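Local coordinates for protein desmoplakin (Homo sapiens, PDB 3R6N) that probably helps link intermediate filaments to desmosomal cell-cell junctions, its plakin domain forming a rigid rod of spectrin repeats that carries an SH3 domain, at residues 311-319 and 326-334; 399-410 and 431-442. All coordinates share one frame; numbering follows the deposited sequence.

Contact 1 of 2, residues 311-319 and 326-334; sequences NERSKWYVT and MLVPSVGLI
Trp316 lays its indole over Ser330, and backbone bonds join the two segments around this contact. Strand 315-319 runs antiparallel to strand 326-329. Trp316 and Val328 form a hydrogen-bonded pair, and so do Val318 and Met326. In the first, Trp316 N bonds to Val328 O at 3.2 Å. In the second, Met326 N reaches Val318 O at 2.7 Å. Beyond the strand, Ser330 N bonds to Ser314 O at 2.8 Å.

The Trp316 side chain starts beside the backbone: its CB lies 4.1 Å from Val328 O. With chi1 at -68°, CG sits close to the backbone N of its own residue, and this brings one ring face over Ser330. Ser330 CB makes a CH-pi contact with the five-membered ring, closest at CE2 (3.7 Å). NE1 and CZ2 flank CE2 over the same CB. On the six-membered ring, CE3 touches Leu333 CD1 at 3.8 Å. CZ3 then passes near Leu333 CB.

Val318 CG2 meets the same Leu333 CD1 tip to tip at 3.7 Å. Leu286 of strand 285-288 packs against Trp316, Val318 and Leu333 together. On the other face of the hairpin, Leu327 CD2 lies 3.5 Å from Tyr317 CD1. Ser330 and Val331 make a short 3-10 turn between strands 326-329 and 333-334, as expected near the end of an SH3 beta barrel.

Contact 2 of 2, residues 399-410 and 431-442; sequences YMKTIADLELHY and IQSQFTDAQKHY
Helices 399-410 and 431-442 run antiparallel, with their axes 11.5 Å apart at the closest point and 160° between their directions. Aromatic side chains bridge this wide gap. At one end Tyr410 and Phe435 stack face to face. Their centroids are 4.3 Å apart and the planes are 14° from parallel. Both side chains leave their helices with CG anti to the backbone N, and this carries the rings into the space between the axes.

Tyr410 CD2 sits over the centre of the Phe435 ring. The opposite face of Phe435 is covered by Gln439 CG from its own helix. Leu406 slides past Phe435, with CD2 3.8 Å from CD1 of the ring. Ile431 CG2 approaches Tyr410 CE1 at 3.7 Å. Gln432 NE2 lies near Tyr410 OH without the geometry of a hydrogen bond.

At the other end Tyr442 extends across to Tyr399, Met400 and Ile403. Ile403 CG2 packs over its face, and Met400 SD lies at its edge. Its OH reaches the edge of the Tyr399 ring, 3.6 Å from CD2.

Helix 340-384 adds Ile380 against Leu406 and Trp373 against Ile431. Three helices thus share this interior, consistent with the three-helix bundle of a spectrin repeat.

The two contacts belong to different units of one elongated chain, with centres 81 Å apart and no touch between them. They share no strand or helix. Contact 1 lies nearer the middle of the rod and is mostly buried. Contact 2 lies towards the C-terminal end, about 70 Å from the chain centre, and is only partly buried. Their chemistry differs with the secondary structure: paired strands in contact 1, packed helices in contact 2. Backbone hydrogen bonds set the spacing in contact 1, and side chains fill in around them. Contact 2 has no hydrogen bond between its segments and relies on side-chain packing, chiefly of aromatic rings, between separate helices.

Contact 1 of 2, residues 311-319 and 326-334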
loop_
_atom_site.group_PDB
_atom_site.type_symbol
_atom_site.label_atom_id
_atom_site.label_comp_id
_atom_site.label_asym_id
_atom_site.label_seq_id
_atom_site.Cartn_x
_atom_site.Cartn_y
_atom_site.Cartn_z
ATOM N N ASN A 311 13.027 13.721 -10.469
ATOM C CA ASN A 311 12.539 15.088 -10.598
ATOM C C ASN A 311 11.146 15.094 -11.197
ATOM O O ASN A 311 10.330 15.972 -10.909
ATOM C CB ASN A 311 13.484 15.917 -11.464
ATOM C CG ASN A 311 14.842 16.106 -10.827
ATOM O OD1 ASN A 311 14.940 16.575 -9.690
ATOM N ND2 ASN A 311 15.903 15.757 -11.558
ATOM N N GLU A 312 10.890 14.092 -12.030
ATOM C CA GLU A 312 9.588 13.880 -12.632
ATOM C C GLU A 312 8.748 13.062 -11.663
ATOM O O GLU A 312 9.107 11.938 -11.322
ATOM C CB GLU A 312 9.756 13.122 -13.946
ATOM C CG GLU A 312 8.478 12.946 -14.746
ATOM C CD GLU A 312 8.146 14.160 -15.586
ATOM O OE1 GLU A 312 9.092 14.866 -16.004
ATOM O OE2 GLU A 312 6.940 14.407 -15.821
ATOM N N ARG A 313 7.629 13.624 -11.220
ATOM C CA ARG A 313 6.807 12.970 -10.206
ATOM C C ARG A 313 5.967 11.831 -10.778
ATOM O O ARG A 313 5.198 11.196 -10.056
ATOM C CB ARG A 313 5.906 13.990 -9.508
ATOM C CG ARG A 313 6.639 15.232 -9.032
ATOM C CD ARG A 313 5.711 16.161 -8.263
ATOM N NE ARG A 313 5.505 15.723 -6.884
ATOM C CZ ARG A 313 6.049 16.313 -5.824
ATOM N NH1 ARG A 313 6.827 17.377 -5.981
ATOM N NH2 ARG A 313 5.809 15.846 -4.606
ATOM N N SER A 314 6.126 11.572 -12.072
ATOM C CA SER A 314 5.358 10.532 -12.751
ATOM C C SER A 314 6.236 9.504 -13.470
ATOM O O SER A 314 5.824 8.362 -13.664
ATOM C CB SER A 314 4.359 11.158 -13.727
ATOM O OG SER A 314 4.994 12.107 -14.563
ATOM N N LYS A 315 7.436 9.916 -13.871
ATOM C CA LYS A 315 8.398 9.000 -14.477
ATOM C C LYS A 315 9.753 9.082 -13.790
ATOM O O LYS A 315 10.344 10.156 -13.677
ATOM C CB LYS A 315 8.558 9.264 -15.978
ATOM C CG LYS A 315 7.472 8.633 -16.834
ATOM C CD LYS A 315 7.911 8.474 -18.281
ATOM C CE LYS A 315 7.003 7.495 -19.025
ATOM N NZ LYS A 315 7.639 6.945 -20.259
ATOM N N TRP A 316 10.243 7.939 -13.330
ATOM C CA TRP A 316 11.534 7.887 -12.665
ATOM C C TRP A 316 12.572 7.210 -13.536
ATOM O O TRP A 316 12.290 6.198 -14.171
ATOM C CB TRP A 316 11.419 7.138 -11.341
ATOM C CG TRP A 316 10.609 7.868 -10.329
ATOM C CD1 TRP A 316 10.167 9.154 -10.410
ATOM C CD2 TRP A 316 10.147 7.361 -9.075
ATOM N NE1 TRP A 316 9.454 9.478 -9.285
ATOM C CE2 TRP A 316 9.426 8.394 -8.449
ATOM C CE3 TRP A 316 10.273 6.133 -8.420
ATOM C CZ2 TRP A 316 8.832 8.237 -7.202
ATOM C CZ3 TRP A 316 9.681 5.981 -7.182
ATOM C CH2 TRP A 316 8.968 7.027 -6.586
ATOM N N TYR A 317 13.774 7.770 -13.573
ATOM C CA TYR A 317 14.872 7.075 -14.210
ATOM C C TYR A 317 15.323 5.998 -13.241
ATOM O O TYR A 317 15.691 6.278 -12.108
ATOM C CB TYR A 317 16.011 8.025 -14.567
ATOM C CG TYR A 317 16.886 7.500 -15.688
ATOM C CD1 TYR A 317 16.321 6.926 -16.823
ATOM C CD2 TYR A 317 18.270 7.584 -15.618
ATOM C CE1 TYR A 317 17.108 6.445 -17.850
ATOM C CE2 TYR A 317 19.065 7.107 -16.643
ATOM C CZ TYR A 317 18.476 6.538 -17.757
ATOM O OH TYR A 317 19.269 6.062 -18.774
ATOM N N VAL A 318 15.265 4.755 -13.693
ATOM C CA VAL A 318 15.472 3.615 -12.819
ATOM C C VAL A 318 16.422 2.623 -13.469
ATOM O O VAL A 318 16.425 2.463 -14.683
ATOM C CB VAL A 318 14.123 2.926 -12.511
ATOM C CG1 VAL A 318 14.329 1.474 -12.152
ATOM C CG2 VAL A 318 13.384 3.664 -11.404
ATOM N N THR A 319 17.237 1.959 -12.661
ATOM C CA THR A 319 18.155 0.954 -13.180
ATOM C C THR A 319 17.830 -0.436 -12.627
ATOM O O THR A 319 16.815 -0.623 -11.958
ATOM C CB THR A 319 19.633 1.346 -12.910
ATOM O OG1 THR A 319 20.474 0.191 -13.015
ATOM C CG2 THR A 319 19.789 1.958 -11.529
ATOM N N MET A 326 16.191 2.554 -17.346
ATOM C CA MET A 326 14.906 2.720 -18.015
ATOM C C MET A 326 13.969 3.679 -17.283
ATOM O O MET A 326 14.059 3.856 -16.069
ATOM C CB MET A 326 14.230 1.366 -18.246
ATOM C CG MET A 326 13.856 0.605 -16.985
ATOM S SD MET A 326 13.095 -0.987 -17.370
ATOM C CE MET A 326 14.504 -1.910 -17.974
ATOM N N LEU A 327 13.083 4.309 -18.049
ATOM C CA LEU A 327 12.066 5.190 -17.495
ATOM C C LEU A 327 10.804 4.405 -17.213
ATOM O O LEU A 327 10.084 4.030 -18.137
ATOM C CB LEU A 327 11.734 6.313 -18.474
ATOM C CG LEU A 327 12.821 7.342 -18.751
ATOM C CD1 LEU A 327 12.399 8.243 -19.895
ATOM C CD2 LEU A 327 13.106 8.147 -17.493
ATOM N N VAL A 328 10.530 4.155 -15.942
ATOM C CA VAL A 328 9.297 3.473 -15.582
ATOM C C VAL A 328 8.412 4.380 -14.735
ATOM O O VAL A 328 8.905 5.118 -13.888
ATOM C CB VAL A 328 9.560 2.098 -14.902
ATOM C CG1 VAL A 328 11.015 1.967 -14.499
ATOM C CG2 VAL A 328 8.627 1.873 -13.718
ATOM N N PRO A 329 7.097 4.346 -14.998
ATOM C CA PRO A 329 6.103 5.155 -14.286
ATOM C C PRO A 329 6.169 4.964 -12.772
ATOM O O PRO A 329 6.161 3.834 -12.280
ATOM C CB PRO A 329 4.779 4.628 -14.837
ATOM C CG PRO A 329 5.121 4.156 -16.205
ATOM C CD PRO A 329 6.483 3.549 -16.073
ATOM N N SER A 330 6.235 6.081 -12.054
ATOM C CA SER A 330 6.311 6.086 -10.600
ATOM C C SER A 330 5.223 5.243 -9.937
ATOM O O SER A 330 5.490 4.542 -8.965
ATOM C CB SER A 330 6.263 7.527 -10.083
ATOM O OG SER A 330 5.371 7.670 -8.989
ATOM N N VAL A 331 4.002 5.307 -10.461
ATOM C CA VAL A 331 2.888 4.569 -9.875
ATOM C C VAL A 331 3.250 3.125 -9.575
ATOM O O VAL A 331 2.897 2.597 -8.522
ATOM C CB VAL A 331 1.677 4.512 -10.813
ATOM C CG1 VAL A 331 0.392 4.525 -10.001
ATOM C CG2 VAL A 331 1.715 5.658 -11.801
ATOM N N GLY A 332 3.939 2.488 -10.518
ATOM C CA GLY A 332 4.254 1.076 -10.419
ATOM C C GLY A 332 5.522 0.765 -9.650
ATOM O O GLY A 332 6.046 -0.344 -9.735
ATOM N N LEU A 333 6.017 1.737 -8.894
ATOM C CA LEU A 333 7.213 1.534 -8.083
ATOM C C LEU A 333 6.994 1.959 -6.634
ATOM O O LEU A 333 6.555 3.077 -6.362
ATOM C CB LEU A 333 8.394 2.312 -8.661
ATOM C CG LEU A 333 8.964 1.883 -10.009
ATOM C CD1 LEU A 333 9.856 2.982 -10.560
ATOM C CD2 LEU A 333 9.721 0.570 -9.884
ATOM N N ILE A 334 7.309 1.065 -5.705
ATOM C CA ILE A 334 7.219 1.381 -4.286
ATOM C C ILE A 334 8.620 1.383 -3.681
ATOM O O ILE A 334 9.572 0.927 -4.316
ATOM C CB ILE A 334 6.314 0.374 -3.544
ATOM C CG1 ILE A 334 5.811 0.965 -2.226
ATOM C CG2 ILE A 334 7.041 -0.946 -3.317
ATOM C CD1 ILE A 334 4.553 0.308 -1.720
#

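Contact 2 of 2, residues 399-410 and 431-442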
loop_
_atom_site.group_PDB
_atom_site.type_symbol
_atom_site.label_atom_id
_atom_site.label_comp_id
_atom_site.label_asym_id
_atom_site.label_seq_id
_atom_site.Cartn_x
_atom_site.Cartn_y
_atom_site.Cartn_z
ATOM N N TYR A 399 9.218 -15.120 73.359
ATOM C CA TYR A 399 10.406 -14.296 73.193
ATOM C C TYR A 399 11.479 -15.009 72.377
ATOM O O TYR A 399 12.225 -14.370 71.638
ATOM C CB TYR A 399 10.962 -13.840 74.548
ATOM C CG TYR A 399 11.271 -14.955 75.527
ATOM C CD1 TYR A 399 10.346 -15.333 76.493
ATOM C CD2 TYR A 399 12.493 -15.618 75.494
ATOM C CE1 TYR A 399 10.625 -16.346 77.395
ATOM C CE2 TYR A 399 12.780 -16.634 76.390
ATOM C CZ TYR A 399 11.843 -16.993 77.339
ATOM O OH TYR A 399 12.128 -18.002 78.233
ATOM N N MET A 400 11.556 -16.330 72.507
ATOM C CA MET A 400 12.501 -17.100 71.706
ATOM C C MET A 400 12.218 -16.872 70.226
ATOM O O MET A 400 13.099 -17.027 69.381
ATOM C CB MET A 400 12.423 -18.594 72.039
ATOM C CG MET A 400 13.400 -19.061 73.113
ATOM S SD MET A 400 15.140 -18.791 72.697
ATOM C CE MET A 400 15.230 -19.494 71.051
ATOM N N LYS A 401 10.980 -16.493 69.927
ATOM C CA LYS A 401 10.554 -16.257 68.555
ATOM C C LYS A 401 10.818 -14.821 68.119
ATOM O O LYS A 401 11.096 -14.563 66.953
ATOM C CB LYS A 401 9.068 -16.581 68.397
ATOM C CG LYS A 401 8.553 -16.426 66.978
ATOM C CD LYS A 401 7.089 -16.816 66.873
ATOM C CE LYS A 401 6.603 -16.726 65.439
ATOM N NZ LYS A 401 6.782 -15.359 64.884
ATOM N N THR A 402 10.728 -13.886 69.055
ATOM C CA THR A 402 10.935 -12.479 68.731
ATOM C C THR A 402 12.352 -12.200 68.221
ATOM O O THR A 402 12.559 -11.280 67.431
ATOM C CB THR A 402 10.594 -11.556 69.923
ATOM O OG1 THR A 402 9.178 -11.569 70.142
ATOM C CG2 THR A 402 11.035 -10.127 69.640
ATOM N N ILE A 403 13.324 -12.993 68.659
ATOM C CA ILE A 403 14.677 -12.854 68.127
ATOM C C ILE A 403 14.774 -13.493 66.750
ATOM O O ILE A 403 15.493 -13.003 65.878
ATOM C CB ILE A 403 15.754 -13.434 69.072
ATOM C CG1 ILE A 403 15.379 -14.845 69.533
ATOM C CG2 ILE A 403 15.950 -12.521 70.264
ATOM C CD1 ILE A 403 15.961 -15.956 68.673
ATOM N N ALA A 404 14.040 -14.584 66.557
ATOM C CA ALA A 404 13.980 -15.238 65.257
ATOM C C ALA A 404 13.388 -14.279 64.231
ATOM O O ALA A 404 13.865 -14.195 63.099
ATOM C CB ALA A 404 13.156 -16.514 65.340
ATOM N N ASP A 405 12.349 -13.555 64.641
ATOM C CA ASP A 405 11.725 -12.543 63.800
ATOM C C ASP A 405 12.768 -11.529 63.368
ATOM O O ASP A 405 12.966 -11.292 62.179
ATOM C CB ASP A 405 10.600 -11.825 64.552
ATOM C CG ASP A 405 9.448 -12.749 64.917
ATOM O OD1 ASP A 405 9.294 -13.803 64.263
ATOM O OD2 ASP A 405 8.693 -12.413 65.858
ATOM N N LEU A 406 13.434 -10.933 64.350
ATOM C CA LEU A 406 14.445 -9.925 64.083
ATOM C C LEU A 406 15.536 -10.457 63.166
ATOM O O LEU A 406 15.925 -9.794 62.207
ATOM C CB LEU A 406 15.064 -9.423 65.386
ATOM C CG LEU A 406 16.105 -8.318 65.204
ATOM C CD1 LEU A 406 15.469 -7.107 64.539
ATOM C CD2 LEU A 406 16.736 -7.939 66.531
ATOM N N GLU A 407 16.035 -11.652 63.464
ATOM C CA GLU A 407 17.087 -12.249 62.651
ATOM C C GLU A 407 16.678 -12.322 61.184
ATOM O O GLU A 407 17.494 -12.089 60.292
ATOM C CB GLU A 407 17.459 -13.637 63.174
ATOM C CG GLU A 407 18.340 -13.607 64.410
ATOM C CD GLU A 407 18.719 -14.992 64.898
ATOM O OE1 GLU A 407 17.889 -15.920 64.777
ATOM O OE2 GLU A 407 19.850 -15.151 65.405
ATOM N N LEU A 408 15.407 -12.633 60.942
ATOM C CA LEU A 408 14.894 -12.757 59.582
ATOM C C LEU A 408 14.555 -11.407 58.969
ATOM O O LEU A 408 14.794 -11.180 57.783
ATOM C CB LEU A 408 13.671 -13.677 59.542
ATOM C CG LEU A 408 13.955 -15.151 59.836
ATOM C CD1 LEU A 408 12.713 -15.991 59.627
ATOM C CD2 LEU A 408 15.095 -15.658 58.970
ATOM N N HIS A 409 13.993 -10.510 59.770
ATOM C CA HIS A 409 13.663 -9.181 59.269
ATOM C C HIS A 409 14.923 -8.389 58.945
ATOM O O HIS A 409 14.915 -7.532 58.062
ATOM C CB HIS A 409 12.773 -8.418 60.251
ATOM C CG HIS A 409 11.314 -8.735 60.110
ATOM N ND1 HIS A 409 10.624 -8.545 58.935
ATOM C CD2 HIS A 409 10.418 -9.227 61.001
ATOM C CE1 HIS A 409 9.363 -8.907 59.103
ATOM N NE2 HIS A 409 9.214 -9.324 60.346
ATOM N N TYR A 410 16.011 -8.686 59.648
ATOM C CA TYR A 410 17.270 -8.007 59.382
ATOM C C TYR A 410 17.963 -8.563 58.139
ATOM O O TYR A 410 18.679 -7.836 57.450
ATOM C CB TYR A 410 18.204 -8.059 60.592
ATOM C CG TYR A 410 19.415 -7.170 60.422
ATOM C CD1 TYR A 410 19.272 -5.794 60.278
ATOM C CD2 TYR A 410 20.696 -7.702 60.392
ATOM C CE1 TYR A 410 20.371 -4.975 60.112
ATOM C CE2 TYR A 410 21.802 -6.890 60.228
ATOM C CZ TYR A 410 21.633 -5.528 60.089
ATOM O OH TYR A 410 22.731 -4.717 59.925
ATOM N N ILE A 431 21.999 0.931 62.082
ATOM C CA ILE A 431 21.128 -0.220 62.285
ATOM C C ILE A 431 21.953 -1.440 62.670
ATOM O O ILE A 431 21.574 -2.205 63.557
ATOM C CB ILE A 431 20.328 -0.534 61.011
ATOM C CG1 ILE A 431 19.691 0.745 60.468
ATOM C CG2 ILE A 431 19.274 -1.600 61.283
ATOM C CD1 ILE A 431 19.208 0.619 59.061
ATOM N N GLN A 432 23.085 -1.611 61.994
ATOM C CA GLN A 432 24.001 -2.706 62.288
ATOM C C GLN A 432 24.368 -2.719 63.767
ATOM O O GLN A 432 24.555 -3.781 64.360
ATOM C CB GLN A 432 25.267 -2.579 61.438
ATOM C CG GLN A 432 26.331 -3.627 61.724
ATOM C CD GLN A 432 26.018 -4.973 61.094
ATOM O OE1 GLN A 432 26.840 -5.537 60.369
ATOM N NE2 GLN A 432 24.832 -5.497 61.373
ATOM N N SER A 433 24.462 -1.533 64.358
ATOM C CA SER A 433 24.832 -1.403 65.762
ATOM C C SER A 433 23.637 -1.619 66.686
ATOM O O SER A 433 23.773 -2.209 67.756
ATOM C CB SER A 433 25.465 -0.037 66.029
ATOM O OG SER A 433 26.626 0.141 65.236
ATOM N N GLN A 434 22.468 -1.139 66.275
ATOM C CA GLN A 434 21.256 -1.345 67.059
ATOM C C GLN A 434 20.928 -2.830 67.130
ATOM O O GLN A 434 20.519 -3.340 68.173
ATOM C CB GLN A 434 20.083 -0.578 66.451
ATOM C CG GLN A 434 20.343 0.905 66.280
ATOM C CD GLN A 434 19.095 1.673 65.901
ATOM O OE1 GLN A 434 18.079 1.603 66.593
ATOM N NE2 GLN A 434 19.163 2.411 64.797
ATOM N N PHE A 435 21.115 -3.513 66.004
ATOM C CA PHE A 435 20.865 -4.947 65.901
ATOM C C PHE A 435 21.827 -5.745 66.773
ATOM O O PHE A 435 21.408 -6.560 67.594
ATOM C CB PHE A 435 20.988 -5.392 64.441
ATOM C CG PHE A 435 20.941 -6.885 64.249
ATOM C CD1 PHE A 435 19.730 -7.555 64.207
ATOM C CD2 PHE A 435 22.110 -7.614 64.096
ATOM C CE1 PHE A 435 19.687 -8.924 64.026
ATOM C CE2 PHE A 435 22.072 -8.981 63.915
ATOM C CZ PHE A 435 20.860 -9.638 63.879
ATOM N N THR A 436 23.121 -5.505 66.586
ATOM C CA THR A 436 24.142 -6.227 67.331
ATOM C C THR A 436 24.002 -5.984 68.836
ATOM O O THR A 436 24.251 -6.882 69.642
ATOM C CB THR A 436 25.565 -5.869 66.841
ATOM O OG1 THR A 436 26.519 -6.762 67.428
ATOM C CG2 THR A 436 25.920 -4.435 67.199
ATOM N N ASP A 437 23.589 -4.774 69.209
ATOM C CA ASP A 437 23.331 -4.451 70.610
ATOM C C ASP A 437 22.191 -5.308 71.137
ATOM O O ASP A 437 22.371 -6.096 72.067
ATOM C CB ASP A 437 22.974 -2.972 70.776
ATOM C CG ASP A 437 24.184 -2.058 70.676
ATOM O OD1 ASP A 437 25.248 -2.516 70.208
ATOM O OD2 ASP A 437 24.065 -0.876 71.060
ATOM N N ALA A 438 21.018 -5.151 70.531
ATOM C CA ALA A 438 19.832 -5.903 70.922
ATOM C C ALA A 438 20.087 -7.405 70.887
ATOM O O ALA A 438 19.480 -8.162 71.642
ATOM C CB ALA A 438 18.660 -5.547 70.024
ATOM N N GLN A 439 20.987 -7.832 70.008
ATOM C CA GLN A 439 21.354 -9.238 69.933
ATOM C C GLN A 439 21.951 -9.712 71.250
ATOM O O GLN A 439 21.564 -10.754 71.775
ATOM C CB GLN A 439 22.341 -9.484 68.796
ATOM C CG GLN A 439 21.718 -10.138 67.578
ATOM C CD GLN A 439 22.757 -10.607 66.580
ATOM O OE1 GLN A 439 23.796 -9.969 66.403
ATOM N NE2 GLN A 439 22.486 -11.731 65.925
ATOM N N LYS A 440 22.891 -8.942 71.785
ATOM C CA LYS A 440 23.537 -9.309 73.038
ATOM C C LYS A 440 22.691 -8.960 74.260
ATOM O O LYS A 440 22.790 -9.622 75.291
ATOM C CB LYS A 440 24.935 -8.694 73.138
ATOM C CG LYS A 440 25.932 -9.310 72.171
ATOM C CD LYS A 440 27.366 -9.085 72.615
ATOM C CE LYS A 440 28.334 -9.893 71.762
ATOM N NZ LYS A 440 29.728 -9.812 72.278
ATOM N N HIS A 441 21.856 -7.931 74.146
ATOM C CA HIS A 441 20.945 -7.586 75.233
ATOM C C HIS A 441 20.005 -8.755 75.488
ATOM O O HIS A 441 19.461 -8.904 76.581
ATOM C CB HIS A 441 20.137 -6.329 74.906
ATOM C CG HIS A 441 19.130 -5.968 75.956
ATOM N ND1 HIS A 441 19.475 -5.335 77.132
ATOM C CD2 HIS A 441 17.791 -6.158 76.011
ATOM C CE1 HIS A 441 18.390 -5.147 77.863
ATOM N NE2 HIS A 441 17.354 -5.637 77.206
ATOM N N TYR A 442 19.826 -9.582 74.463
ATOM C CA TYR A 442 18.971 -10.756 74.563
ATOM C C TYR A 442 19.702 -11.915 75.228
ATOM O O TYR A 442 19.182 -12.525 76.160
ATOM C CB TYR A 442 18.469 -11.176 73.180
ATOM C CG TYR A 442 17.607 -12.420 73.194
ATOM C CD1 TYR A 442 16.286 -12.366 73.619
ATOM C CD2 TYR A 442 18.114 -13.646 72.781
ATOM C CE1 TYR A 442 15.493 -13.499 73.633
ATOM C CE2 TYR A 442 17.327 -14.784 72.790
ATOM C CZ TYR A 442 16.018 -14.704 73.220
ATOM O OH TYR A 442 15.232 -15.832 73.236
#